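PDB 3TTY: beta-galactosidase from Bacillus circulans subsp. alkalophilus, which hydrolyses terminal non-reducing beta-D-galactose residues from beta-galactosides. Local coordinates for residues G300-L305 with G338-M343; P7-G12 with T389-R394; A290-R295 with Q440-S445; V143-S148 with P245-T250; Y629-N634 with V669-R674. All blocks are in the same frame, centred on the assembly; numbering follows the deposited sequence.

Interaction 1: residues G300-L305 with G338-M343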
# COMPACT_ATOMS: atom_id res chain seq x y z
N GLY A 300 11.04 37.21 -12.31
CA GLY A 300 10.01 38.00 -12.95
C GLY A 300 9.91 37.87 -14.46
O GLY A 300 8.90 38.28 -15.04
N GLN A 301 10.94 37.32 -15.10
CA GLN A 301 10.92 37.17 -16.55
C GLN A 301 9.73 36.32 -16.99
O GLN A 301 9.44 35.27 -16.40
CB GLN A 301 12.22 36.58 -17.07
CG GLN A 301 12.28 36.46 -18.58
CD GLN A 301 13.57 35.83 -19.06
OE1 GLN A 301 14.62 36.00 -18.45
NE2 GLN A 301 13.49 35.08 -20.17
N PRO A 302 9.01 36.78 -18.02
CA PRO A 302 7.86 36.01 -18.49
C PRO A 302 8.31 34.62 -18.97
O PRO A 302 9.47 34.45 -19.35
CB PRO A 302 7.33 36.85 -19.66
CG PRO A 302 7.77 38.25 -19.33
CD PRO A 302 9.12 38.09 -18.69
N PHE A 303 7.42 33.64 -18.94
CA PHE A 303 7.79 32.28 -19.32
C PHE A 303 6.92 31.74 -20.46
O PHE A 303 5.95 32.37 -20.87
CB PHE A 303 7.66 31.36 -18.11
CG PHE A 303 6.29 31.37 -17.52
CD1 PHE A 303 5.31 30.52 -18.01
CD2 PHE A 303 5.96 32.26 -16.51
CE1 PHE A 303 4.04 30.54 -17.48
CE2 PHE A 303 4.69 32.30 -15.99
CZ PHE A 303 3.73 31.43 -16.46
N MET A 304 7.28 30.56 -20.96
CA MET A 304 6.43 29.83 -21.90
C MET A 304 5.54 28.86 -21.13
O MET A 304 6.01 28.15 -20.25
CB MET A 304 7.27 29.02 -22.90
CG MET A 304 8.24 29.83 -23.74
SD MET A 304 9.24 28.81 -24.84
CE MET A 304 7.99 28.06 -25.91
N LEU A 305 4.25 28.85 -21.46
CA LEU A 305 3.40 27.71 -21.16
C LEU A 305 3.70 26.80 -22.34
O LEU A 305 3.29 27.09 -23.48
CB LEU A 305 1.92 28.11 -21.19
CG LEU A 305 0.84 27.44 -20.33
CD1 LEU A 305 -0.44 27.15 -21.14
CD2 LEU A 305 1.33 26.19 -19.61
N GLY A 338 2.40 35.56 -16.13
CA GLY A 338 3.68 35.80 -16.78
C GLY A 338 3.91 35.03 -18.06
O GLY A 338 4.94 35.19 -18.70
N ALA A 339 2.96 34.19 -18.44
CA ALA A 339 3.12 33.39 -19.66
C ALA A 339 2.97 34.23 -20.92
O ALA A 339 2.01 34.98 -21.06
CB ALA A 339 2.11 32.23 -19.67
N ASP A 340 3.93 34.12 -21.83
CA ASP A 340 3.88 34.84 -23.10
C ASP A 340 3.67 33.90 -24.28
O ASP A 340 3.86 34.26 -25.43
CB ASP A 340 5.15 35.68 -23.31
CG ASP A 340 5.06 37.05 -22.65
OD1 ASP A 340 4.04 37.31 -21.98
OD2 ASP A 340 6.01 37.85 -22.81
N THR A 341 3.28 32.67 -23.96
CA THR A 341 2.81 31.73 -24.96
C THR A 341 1.69 30.92 -24.33
O THR A 341 1.64 30.77 -23.10
CB THR A 341 3.92 30.74 -25.40
OG1 THR A 341 4.19 29.82 -24.35
CG2 THR A 341 5.19 31.47 -25.76
N VAL A 342 0.78 30.41 -25.15
CA VAL A 342 -0.08 29.32 -24.70
C VAL A 342 -0.04 28.16 -25.69
O VAL A 342 -0.49 28.27 -26.84
CB VAL A 342 -1.53 29.75 -24.30
CG1 VAL A 342 -1.66 31.26 -24.18
CG2 VAL A 342 -2.55 29.17 -25.23
N MET A 343 0.53 27.05 -25.24
CA MET A 343 0.77 25.91 -26.10
C MET A 343 0.26 24.63 -25.45
O MET A 343 0.18 24.54 -24.22
CB MET A 343 2.24 25.85 -26.46
CG MET A 343 2.69 27.10 -27.19
SD MET A 343 4.46 27.43 -27.22
CE MET A 343 5.13 25.97 -28.03
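The ring of Phe303 lies against the peptide joining Gly338 to Ala339. Ala339 N stands 3.4 Å above one ring face, displaced toward the rim, and Gly338 O lies over the same face, also near the rim. Phe303 CE1 meets the methyl CB of Ala339 at 3.4 Å, while the indole of Trp274 meets the ring with its plane turned about 70°. The ring gets there because CG sits between backbone N and carbonyl carbon (chi1 57°). An alanine at Phe303 would probably open a gap above the Gly338-Ala339 peptide and leave the Ala339 methyl and Trp274 without their aromatic neighbour. Gly338 suits its place doubly: it takes positive phi as the C-prime residue of the Schellman motif ending helix 326-336, and a beta carbon would crowd Phe303 CE2. This is the beta-alpha-beta crossover linking the last two strands of the TIM barrel, 303-307 and 339-344, which run parallel. Phe303 N bonds to Gly338 O (2.9 Å), and Asp340 N to Phe303 O (2.8 Å), nearly along the C=O axis. Past the corner at Asp340, Thr341 supplies a side-chain bond: its OG1 donates to Leu305 O at 3.0 Å from above the carbonyl plane, and Met343 N adds a weak bond to that oxygen. The Asp340 carboxylate runs beside the Pro302 ring, Asp340 OD2 lying 3.6 Å from Pro302 CB; Arg622 pairs with OD1, and Asp392 N binds OD2. Both methionines are flexible and unbranched, and Met304 CE lies 3.8 Å from Met343 SD.

Interaction 2: residues P7-G12 with T389-R394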
# COMPACT_ATOMS: atom_id res chain seq x y z
N PRO A 7 5.95 38.15 -32.67
CA PRO A 7 5.53 39.17 -31.70
C PRO A 7 4.08 39.06 -31.24
O PRO A 7 3.34 40.04 -31.28
CB PRO A 7 5.75 40.48 -32.48
CG PRO A 7 5.40 40.10 -33.90
CD PRO A 7 5.75 38.61 -34.06
N LYS A 8 3.69 37.89 -30.78
CA LYS A 8 2.38 37.69 -30.17
C LYS A 8 2.50 36.59 -29.12
O LYS A 8 3.57 36.03 -28.92
CB LYS A 8 1.31 37.32 -31.22
CG LYS A 8 1.68 36.16 -32.16
CD LYS A 8 0.59 35.85 -33.18
CE LYS A 8 -0.72 35.37 -32.52
NZ LYS A 8 -0.63 33.96 -32.02
N ILE A 9 1.40 36.30 -28.45
CA ILE A 9 1.33 35.13 -27.59
C ILE A 9 1.25 33.91 -28.49
O ILE A 9 0.23 33.67 -29.13
CB ILE A 9 0.10 35.21 -26.67
CG1 ILE A 9 0.24 36.43 -25.74
CG2 ILE A 9 -0.07 33.93 -25.88
CD1 ILE A 9 -1.01 36.80 -25.02
N TRP A 10 2.34 33.15 -28.57
CA TRP A 10 2.37 31.96 -29.41
C TRP A 10 1.19 31.02 -29.11
O TRP A 10 0.74 30.90 -27.97
CB TRP A 10 3.68 31.19 -29.24
CG TRP A 10 4.92 32.03 -29.41
CD1 TRP A 10 4.97 33.36 -29.71
CD2 TRP A 10 6.27 31.60 -29.28
NE1 TRP A 10 6.27 33.78 -29.77
CE2 TRP A 10 7.09 32.72 -29.52
CE3 TRP A 10 6.87 30.37 -29.00
CZ2 TRP A 10 8.48 32.65 -29.48
CZ3 TRP A 10 8.25 30.30 -28.95
CH2 TRP A 10 9.04 31.43 -29.20
N TYR A 11 0.71 30.34 -30.15
CA TYR A 11 -0.43 29.45 -29.99
C TYR A 11 -0.25 28.19 -30.83
O TYR A 11 -0.14 28.26 -32.06
CB TYR A 11 -1.71 30.18 -30.38
CG TYR A 11 -2.96 29.49 -29.91
CD1 TYR A 11 -3.15 29.20 -28.56
CD2 TYR A 11 -3.95 29.12 -30.82
CE1 TYR A 11 -4.29 28.57 -28.13
CE2 TYR A 11 -5.09 28.48 -30.40
CZ TYR A 11 -5.27 28.21 -29.05
OH TYR A 11 -6.42 27.58 -28.64
N GLY A 12 -0.21 27.04 -30.18
CA GLY A 12 0.11 25.79 -30.85
C GLY A 12 0.54 24.75 -29.83
O GLY A 12 -0.04 24.69 -28.75
N THR A 389 0.42 43.13 -27.35
CA THR A 389 0.01 44.01 -26.26
C THR A 389 0.61 43.67 -24.88
O THR A 389 1.12 44.54 -24.19
CB THR A 389 -1.53 44.06 -26.13
OG1 THR A 389 -2.12 44.39 -27.39
CG2 THR A 389 -1.95 45.11 -25.10
N ILE A 390 0.54 42.40 -24.50
CA ILE A 390 0.88 41.96 -23.16
C ILE A 390 2.34 41.54 -23.03
O ILE A 390 2.91 41.52 -21.93
CB ILE A 390 -0.04 40.79 -22.77
CG1 ILE A 390 -1.48 41.26 -22.70
CG2 ILE A 390 0.37 40.18 -21.43
CD1 ILE A 390 -2.47 40.15 -22.43
N LEU A 391 2.97 41.21 -24.14
CA LEU A 391 4.32 40.67 -24.11
C LEU A 391 5.26 41.50 -23.22
O LEU A 391 5.14 42.73 -23.14
CB LEU A 391 4.87 40.55 -25.53
CG LEU A 391 4.02 39.67 -26.45
CD1 LEU A 391 4.75 39.43 -27.77
CD2 LEU A 391 3.68 38.36 -25.77
N ASP A 392 6.17 40.82 -22.53
CA ASP A 392 7.16 41.46 -21.65
C ASP A 392 6.57 42.19 -20.44
O ASP A 392 7.31 42.73 -19.62
CB ASP A 392 8.07 42.41 -22.44
CG ASP A 392 8.98 41.68 -23.40
OD1 ASP A 392 9.51 40.62 -23.01
OD2 ASP A 392 9.17 42.16 -24.54
N ALA A 393 5.25 42.19 -20.31
CA ALA A 393 4.63 42.80 -19.13
C ALA A 393 5.08 42.06 -17.87
O ALA A 393 5.26 40.85 -17.88
CB ALA A 393 3.12 42.77 -19.25
N ARG A 394 5.25 42.79 -16.77
CA ARG A 394 5.82 42.20 -15.57
C ARG A 394 5.01 42.46 -14.30
O ARG A 394 4.17 43.35 -14.28
CB ARG A 394 7.27 42.66 -15.41
CG ARG A 394 8.14 42.19 -16.57
CD ARG A 394 9.49 42.89 -16.59
NE ARG A 394 10.45 42.25 -15.70
CZ ARG A 394 11.32 41.32 -16.07
NH1 ARG A 394 11.36 40.89 -17.34
NH2 ARG A 394 12.15 40.80 -15.17
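Leu391 presses both its methyls onto the chain from Pro7 to Ile9. Leu391 CD1 touches backbone, 3.5 Å from Lys8 N and 3.6 Å from the carbonyl carbon of Pro7, whereas Leu391 CD2 meets CG1 of Ile9 at 3.9 Å, the two side chains crossing at a slant. With CG anti to the carbonyl carbon (chi1 -58°), the fork starts out toward the 7-9 chain, and its two methyls touch neighbouring points along it. Ile9 CD1 also comes within 4.5 Å of Ile390 CD1, a looser methyl contact. These are van der Waals contacts, and branched aliphatic residues suit a place where side chains must fit without directional bonds.

Two polar bonds shape the segments from within. Ile390 to Ala393 form a type II beta turn closed by Ala393 N to Ile390 O at 2.9 Å; its third residue, Asp392, takes the positive phi (64°) this turn requires. Lys8 curls back so that its NZ donates to Ile9 O at 3.0 Å, while also forming a salt bridge with Asp38.

The turn follows helix 371-386, whose Leu383 also touches Ile9. Strand 10-14, the first of the barrel, pairs with strand 339-344, and Ile390 rests on Phe631 of strand 627-634.

Interaction 3: residues A290-R295 with Q440-S445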
# COMPACT_ATOMS: atom_id res chain seq x y z
N ALA A 290 1.68 28.05 -8.96
CA ALA A 290 2.66 27.39 -9.84
C ALA A 290 3.13 28.25 -11.03
O ALA A 290 4.33 28.32 -11.31
CB ALA A 290 2.14 26.02 -10.31
N HIS A 291 2.20 28.90 -11.73
CA HIS A 291 2.59 29.81 -12.79
C HIS A 291 3.47 30.88 -12.17
O HIS A 291 4.51 31.27 -12.73
CB HIS A 291 1.37 30.52 -13.41
CG HIS A 291 0.43 29.62 -14.16
ND1 HIS A 291 0.81 28.90 -15.28
CD2 HIS A 291 -0.89 29.37 -13.99
CE1 HIS A 291 -0.23 28.23 -15.74
NE2 HIS A 291 -1.27 28.50 -14.97
N ASN A 292 3.03 31.38 -11.02
CA ASN A 292 3.75 32.41 -10.29
C ASN A 292 5.20 31.99 -10.04
O ASN A 292 6.13 32.72 -10.35
CB ASN A 292 3.05 32.70 -8.97
CG ASN A 292 3.38 34.07 -8.42
OD1 ASN A 292 4.54 34.50 -8.39
ND2 ASN A 292 2.35 34.78 -7.97
N LEU A 293 5.37 30.79 -9.49
CA LEU A 293 6.71 30.28 -9.21
C LEU A 293 7.54 30.21 -10.49
O LEU A 293 8.75 30.41 -10.46
CB LEU A 293 6.62 28.89 -8.57
CG LEU A 293 7.96 28.23 -8.25
CD1 LEU A 293 8.70 29.02 -7.16
CD2 LEU A 293 7.75 26.80 -7.82
N MET A 294 6.90 29.93 -11.61
CA MET A 294 7.65 29.79 -12.85
C MET A 294 8.18 31.14 -13.30
O MET A 294 9.25 31.26 -13.91
CB MET A 294 6.81 29.14 -13.95
CG MET A 294 6.37 27.70 -13.67
SD MET A 294 7.70 26.49 -13.55
CE MET A 294 8.00 26.49 -11.78
N ARG A 295 7.39 32.17 -13.02
CA ARG A 295 7.81 33.54 -13.28
C ARG A 295 8.99 33.89 -12.36
O ARG A 295 9.92 34.57 -12.76
CB ARG A 295 6.65 34.49 -13.02
CG ARG A 295 6.97 35.93 -13.28
CD ARG A 295 5.72 36.78 -13.15
NE ARG A 295 5.38 37.12 -11.77
CZ ARG A 295 4.24 36.78 -11.16
NH1 ARG A 295 3.32 36.06 -11.79
NH2 ARG A 295 4.02 37.18 -9.91
N GLN A 440 -1.37 41.51 -5.19
CA GLN A 440 -0.37 41.09 -6.16
C GLN A 440 0.85 40.53 -5.42
O GLN A 440 1.40 41.19 -4.55
CB GLN A 440 0.03 42.26 -7.04
CG GLN A 440 1.05 41.91 -8.11
CD GLN A 440 0.47 41.01 -9.21
OE1 GLN A 440 -0.75 40.84 -9.32
NE2 GLN A 440 1.36 40.43 -10.02
N THR A 441 1.25 39.32 -5.78
CA THR A 441 2.31 38.64 -5.05
C THR A 441 3.26 37.89 -5.99
O THR A 441 2.84 37.38 -7.03
CB THR A 441 1.71 37.62 -4.07
OG1 THR A 441 0.97 36.65 -4.82
CG2 THR A 441 0.75 38.28 -3.12
N ASP A 442 4.53 37.85 -5.62
CA ASP A 442 5.53 37.06 -6.34
C ASP A 442 6.01 35.92 -5.47
O ASP A 442 6.35 36.12 -4.30
CB ASP A 442 6.76 37.90 -6.65
CG ASP A 442 6.49 38.99 -7.63
OD1 ASP A 442 5.48 38.89 -8.37
OD2 ASP A 442 7.30 39.94 -7.67
N MET A 443 6.08 34.73 -6.06
CA MET A 443 6.82 33.62 -5.47
C MET A 443 8.29 33.87 -5.76
O MET A 443 8.65 34.17 -6.90
CB MET A 443 6.37 32.29 -6.07
CG MET A 443 4.92 31.94 -5.79
SD MET A 443 4.61 31.71 -4.04
CE MET A 443 5.94 30.59 -3.62
N ILE A 444 9.14 33.78 -4.75
CA ILE A 444 10.55 34.11 -4.94
C ILE A 444 11.49 33.10 -4.28
O ILE A 444 11.08 32.35 -3.40
CB ILE A 444 10.89 35.51 -4.37
CG1 ILE A 444 10.68 35.55 -2.85
CG2 ILE A 444 10.08 36.59 -5.08
CD1 ILE A 444 11.39 36.71 -2.17
N SER A 445 12.74 33.07 -4.73
CA SER A 445 13.76 32.26 -4.08
C SER A 445 14.19 32.93 -2.76
O SER A 445 13.94 34.12 -2.53
CB SER A 445 14.97 32.07 -4.98
OG SER A 445 15.89 33.14 -4.83
O HOH W 1 7.25 35.25 -8.98
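Thr441 O is gripped by two side chains of helix 284-296. Asn292 ND2 donates to it at 2.8 Å along an almost straight path (175°), with the oxygen in the amide plane, and Arg295 NH2 adds a weak bond at 3.1 Å. The other end of the same amide, Asn292 OD1, accepts Met443 N at 2.8 Å, the donor standing above the carbonyl plane. Asparagine suits this place because its amide offers both a donor and an acceptor, serving the C=O and N-H of an edge strand much as a neighbouring peptide would; CG, anti to the backbone N (chi1 -157°), is directed toward the strand. A water lies between Asn292 OD1 and Met443 O.

Arg295 NH2 also forms a salt bridge with Asp442 OD1 at 2.7 Å. The oxygen lies in the guanidinium plane and is met on its anti side, the two flat groups being 66° apart. Arg295 NH1 binds His337 O, and Asp442 OD2 binds Tyr453 OH. Beside these, Met443 CB packs on Leu293 CA at 3.7 Å.

The contact joins barrel helix 284-296 to the trimerisation domain, where strand 441-444 is outermost in the mixed sheet beside strand 399-402 and helix 423-435 touches Thr441 and Met443.

Interaction 4: residues V143-S148 with P245-T250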
# COMPACT_ATOMS: atom_id res chain seq x y z
N VAL A 143 12.24 29.27 -33.66
CA VAL A 143 12.19 30.39 -32.74
C VAL A 143 12.63 29.99 -31.34
O VAL A 143 12.77 30.84 -30.45
CB VAL A 143 10.76 30.95 -32.65
CG1 VAL A 143 10.39 31.73 -33.92
CG2 VAL A 143 9.76 29.82 -32.41
N MET A 144 12.83 28.69 -31.13
CA MET A 144 13.09 28.16 -29.80
C MET A 144 13.62 26.73 -29.89
O MET A 144 13.13 25.94 -30.70
CB MET A 144 11.82 28.20 -28.96
CG MET A 144 11.95 27.72 -27.52
SD MET A 144 12.96 28.78 -26.44
CE MET A 144 12.13 30.36 -26.60
N TRP A 145 14.63 26.40 -29.08
CA TRP A 145 15.08 25.02 -28.92
C TRP A 145 14.45 24.41 -27.67
O TRP A 145 14.40 25.04 -26.62
CB TRP A 145 16.61 24.91 -28.80
CG TRP A 145 17.38 25.12 -30.08
CD1 TRP A 145 18.07 26.23 -30.44
CD2 TRP A 145 17.54 24.18 -31.15
NE1 TRP A 145 18.64 26.05 -31.67
CE2 TRP A 145 18.33 24.80 -32.13
CE3 TRP A 145 17.08 22.88 -31.38
CZ2 TRP A 145 18.68 24.17 -33.32
CZ3 TRP A 145 17.42 22.26 -32.57
CH2 TRP A 145 18.21 22.90 -33.52
N HIS A 146 13.99 23.18 -27.81
CA HIS A 146 13.30 22.45 -26.75
C HIS A 146 14.18 21.24 -26.41
O HIS A 146 14.06 20.16 -27.02
CB HIS A 146 11.90 22.07 -27.27
CG HIS A 146 11.08 21.20 -26.36
ND1 HIS A 146 11.57 20.06 -25.76
CD2 HIS A 146 9.77 21.27 -26.03
CE1 HIS A 146 10.60 19.47 -25.08
NE2 HIS A 146 9.50 20.18 -25.22
N VAL A 147 15.10 21.43 -25.47
CA VAL A 147 16.08 20.41 -25.11
C VAL A 147 15.44 19.25 -24.37
O VAL A 147 14.77 19.45 -23.34
CB VAL A 147 17.20 20.97 -24.21
CG1 VAL A 147 18.07 19.83 -23.65
CG2 VAL A 147 18.04 21.98 -24.99
N SER A 148 15.64 18.04 -24.90
CA SER A 148 15.11 16.84 -24.25
C SER A 148 13.59 17.01 -24.02
O SER A 148 12.90 17.61 -24.85
CB SER A 148 15.84 16.61 -22.92
OG SER A 148 15.60 15.31 -22.39
N PRO A 245 23.70 30.60 -32.10
CA PRO A 245 23.86 31.41 -30.89
C PRO A 245 22.72 32.38 -30.60
O PRO A 245 22.58 32.83 -29.46
CB PRO A 245 25.17 32.18 -31.14
CG PRO A 245 25.37 32.12 -32.63
CD PRO A 245 24.79 30.81 -33.06
N ASP A 246 21.91 32.71 -31.60
CA ASP A 246 20.83 33.68 -31.42
C ASP A 246 19.46 33.01 -31.29
O ASP A 246 18.44 33.70 -31.19
CB ASP A 246 20.79 34.66 -32.59
CG ASP A 246 22.10 35.40 -32.77
OD1 ASP A 246 22.80 35.64 -31.76
OD2 ASP A 246 22.43 35.75 -33.94
N ILE A 247 19.43 31.68 -31.33
CA ILE A 247 18.18 30.98 -31.06
C ILE A 247 18.13 30.62 -29.58
O ILE A 247 19.03 29.96 -29.08
CB ILE A 247 18.02 29.70 -31.90
CG1 ILE A 247 18.13 30.04 -33.39
CG2 ILE A 247 16.67 29.07 -31.60
CD1 ILE A 247 17.79 28.88 -34.34
N PRO A 248 17.08 31.07 -28.87
CA PRO A 248 16.96 30.80 -27.43
C PRO A 248 16.73 29.32 -27.13
O PRO A 248 16.23 28.58 -27.98
CB PRO A 248 15.72 31.62 -27.02
CG PRO A 248 15.47 32.55 -28.15
CD PRO A 248 15.95 31.84 -29.38
N VAL A 249 17.09 28.90 -25.93
CA VAL A 249 17.05 27.49 -25.57
C VAL A 249 16.30 27.32 -24.26
O VAL A 249 16.54 28.07 -23.30
CB VAL A 249 18.46 26.94 -25.35
CG1 VAL A 249 18.39 25.44 -25.06
CG2 VAL A 249 19.35 27.23 -26.56
N THR A 250 15.40 26.35 -24.23
CA THR A 250 14.69 26.03 -23.00
C THR A 250 14.57 24.52 -22.85
O THR A 250 14.95 23.75 -23.74
CB THR A 250 13.28 26.66 -22.97
OG1 THR A 250 12.71 26.51 -21.67
CG2 THR A 250 12.36 25.99 -24.00
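Trp145 spans Val249 in a regular parallel pairing: Trp145 N donates to Pro248 O (2.9 Å), Trp145 O accepts from Thr250 N (2.9 Å), and Val147 N continues the pattern to Thr250 O (2.9 Å). Pro248 has no N-H to give, and it stands where the pairing begins; its ring CD instead rests on Val143 O.

On the side of Trp145 and Val249, Ile247 packs on the indole and Val147 on Val249. Ile247 CG2, anti to the backbone N, touches the pyrrole part of the indole, 3.4 Å from Trp145 CD1, while Trp145 NE1 is bonded to Thr244 OG1, which helps fix the ring's rotation. Val147 CG2 and Val249 CG1 are only 3.5 Å apart, a tight fit of two beta-branched side chains. From helix 215-243, Leu240 touches Trp145 and Val147, and Phe233 touches Val147.

The other side carries His146 and Thr250, and Met144 reaches Thr250 there. The Met144 chain bends at chi2 (68°) and again at chi3, laying SD near Pro248 O and Met144 CE 3.8 Å from Pro248 CB. Thr250 CG2 approaches Met144 SD at 3.8 Å, the two side chains at about a right angle. Threonine serves two needs here, since its methyl packs while OG1 bonds to Val271 O and Ser273 OG.

These are the fourth and fifth strands of a TIM barrel, joined by the long excursion that includes helix 215-243. The side chain of His146 is about 6 Å from a bound alpha-D-galactopyranose, whose pocket includes Asn149 and Glu150 beyond strand 142-146 and Asn252 of strand 249-253.

Interaction 5: residues Y629-N634 with V669-R674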
# COMPACT_ATOMS: atom_id res chain seq x y z
N TYR A 629 -2.30 46.01 -16.85
CA TYR A 629 -3.32 45.06 -17.28
C TYR A 629 -3.85 44.23 -16.11
O TYR A 629 -3.11 43.45 -15.51
CB TYR A 629 -2.76 44.15 -18.37
CG TYR A 629 -2.25 44.93 -19.54
CD1 TYR A 629 -3.13 45.55 -20.43
CD2 TYR A 629 -0.89 45.07 -19.77
CE1 TYR A 629 -2.67 46.28 -21.50
CE2 TYR A 629 -0.41 45.80 -20.84
CZ TYR A 629 -1.31 46.41 -21.71
OH TYR A 629 -0.85 47.14 -22.79
N LEU A 630 -5.12 44.42 -15.79
CA LEU A 630 -5.76 43.62 -14.76
C LEU A 630 -6.46 42.43 -15.39
O LEU A 630 -7.45 42.59 -16.11
CB LEU A 630 -6.78 44.42 -13.95
CG LEU A 630 -6.30 45.58 -13.10
CD1 LEU A 630 -7.39 45.92 -12.07
CD2 LEU A 630 -5.01 45.23 -12.42
N PHE A 631 -5.93 41.24 -15.11
CA PHE A 631 -6.55 40.01 -15.57
C PHE A 631 -7.63 39.60 -14.58
O PHE A 631 -7.35 39.26 -13.43
CB PHE A 631 -5.50 38.91 -15.73
CG PHE A 631 -4.53 39.16 -16.86
CD1 PHE A 631 -4.63 38.47 -18.06
CD2 PHE A 631 -3.52 40.11 -16.73
CE1 PHE A 631 -3.76 38.71 -19.10
CE2 PHE A 631 -2.64 40.35 -17.77
CZ PHE A 631 -2.76 39.65 -18.96
N VAL A 632 -8.88 39.65 -15.03
CA VAL A 632 -10.00 39.27 -14.17
C VAL A 632 -10.55 37.95 -14.64
O VAL A 632 -10.89 37.78 -15.81
CB VAL A 632 -11.12 40.31 -14.20
CG1 VAL A 632 -12.19 39.94 -13.18
CG2 VAL A 632 -10.57 41.69 -13.93
N MET A 633 -10.63 37.00 -13.72
CA MET A 633 -10.92 35.62 -14.09
C MET A 633 -11.94 35.03 -13.14
O MET A 633 -11.68 34.87 -11.95
CB MET A 633 -9.62 34.82 -14.13
CG MET A 633 -8.66 35.42 -15.17
SD MET A 633 -6.94 34.99 -14.99
CE MET A 633 -6.51 35.78 -13.44
N ASN A 634 -13.11 34.73 -13.69
CA ASN A 634 -14.20 34.22 -12.89
C ASN A 634 -14.23 32.71 -12.93
O ASN A 634 -14.68 32.14 -13.92
CB ASN A 634 -15.53 34.77 -13.40
CG ASN A 634 -16.70 34.29 -12.58
OD1 ASN A 634 -16.53 33.67 -11.53
ND2 ASN A 634 -17.92 34.56 -13.06
N VAL A 669 -13.32 35.91 -18.69
CA VAL A 669 -12.03 36.57 -18.54
C VAL A 669 -12.14 37.98 -19.11
O VAL A 669 -12.65 38.17 -20.21
CB VAL A 669 -10.90 35.81 -19.29
CG1 VAL A 669 -9.59 36.59 -19.25
CG2 VAL A 669 -10.71 34.42 -18.71
N MET A 670 -11.67 38.96 -18.34
CA MET A 670 -11.54 40.32 -18.83
C MET A 670 -10.10 40.73 -18.59
O MET A 670 -9.46 40.29 -17.63
CB MET A 670 -12.48 41.27 -18.09
CG MET A 670 -13.93 40.77 -17.99
SD MET A 670 -14.99 41.79 -16.93
CE MET A 670 -14.83 43.37 -17.75
N ILE A 671 -9.57 41.57 -19.48
CA ILE A 671 -8.25 42.13 -19.30
C ILE A 671 -8.40 43.65 -19.37
O ILE A 671 -8.41 44.24 -20.45
CB ILE A 671 -7.27 41.63 -20.37
CG1 ILE A 671 -7.28 40.10 -20.43
CG2 ILE A 671 -5.89 42.16 -20.11
CD1 ILE A 671 -6.45 39.55 -21.56
N LEU A 672 -8.52 44.26 -18.20
CA LEU A 672 -8.72 45.70 -18.10
C LEU A 672 -7.43 46.44 -18.34
O LEU A 672 -6.46 46.23 -17.63
CB LEU A 672 -9.28 46.05 -16.73
CG LEU A 672 -10.80 45.99 -16.56
CD1 LEU A 672 -11.49 45.29 -17.74
CD2 LEU A 672 -11.17 45.37 -15.22
N GLU A 673 -7.42 47.31 -19.34
CA GLU A 673 -6.27 48.16 -19.64
C GLU A 673 -6.42 49.52 -18.97
O GLU A 673 -7.35 50.26 -19.28
CB GLU A 673 -6.13 48.33 -21.16
CG GLU A 673 -4.95 49.17 -21.60
CD GLU A 673 -4.86 49.28 -23.12
OE1 GLU A 673 -5.86 49.68 -23.74
OE2 GLU A 673 -3.78 48.96 -23.69
N ARG A 674 -5.50 49.84 -18.07
CA ARG A 674 -5.54 51.12 -17.35
C ARG A 674 -4.13 51.69 -17.15
O ARG A 674 -3.16 51.18 -17.70
CB ARG A 674 -6.25 50.95 -16.01
CG ARG A 674 -5.70 49.82 -15.16
CD ARG A 674 -6.34 49.79 -13.78
NE ARG A 674 -5.59 48.94 -12.84
CZ ARG A 674 -4.60 49.37 -12.05
NH1 ARG A 674 -4.22 50.65 -12.08
NH2 ARG A 674 -3.99 48.53 -11.23
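Ile671 is a bump fitted between two aromatic side chains of the facing strand. Its CG2 sits over the centre of the Phe631 ring, 4.2 Å from the centroid and 11° off the normal, a CH-pi contact, and Ile671 CG2 also reaches Tyr629 CB at 4.1 Å. Ile671 CD1 meanwhile lies 3.7 Å from Phe631 CE1, so two branches of the isoleucine touch the ring.

Further along this side, extended Glu673 runs beside Tyr629: Glu673 CG lies 3.7 Å from Tyr629 CE1, and OE2 comes up at the ring edge. The other carboxylate oxygen pairs with Arg650. An alanine at Tyr629 would probably leave the Glu673 chain without its aromatic flank and open a gap beside Thr389 and Leu652.

On the opposite side of the sheet, the fork of Leu630 lies against the guanidinium edge of Arg674, whose NE is 3.4 Å from Leu630 CG; the charge is paired with Glu621. Val632 CG2 meets Leu672 CD2 at 3.9 Å. Four backbone bonds, two each in the hydrogen-bonded pairs Leu630-Leu672 and Val632-Met670, hold the antiparallel strands.

Within the C-terminal sheet, strand 617-624 flanks strand 627-634, and strand 649-651 lies beside 669-674. Phe631 and Met633 face helix 326-336 of the barrel, Phe631 touching Val335 and Met633 touching Leu329.

How the interactions relate
Near the N terminus, residues 7-12 open the loop that interaction 2 closes at 389-394, enclosing nearly the whole barrel. Inside it, interaction 4 joins the fourth and fifth strands first, and interaction 1 later joins the seventh and eighth; these two follow in series, touching through Met304 and Met144. Strand 10-14 pairs with 339-344, so interactions 1 and 2 meet where the barrel closes. Interaction 3 crosses interaction 2 along the chain and encloses interaction 1, tying helix 284-296 to the sheet of the following domain. Interaction 5 closes last, within the C-terminal domain, and touches interaction 2 through Ile390 and Phe631.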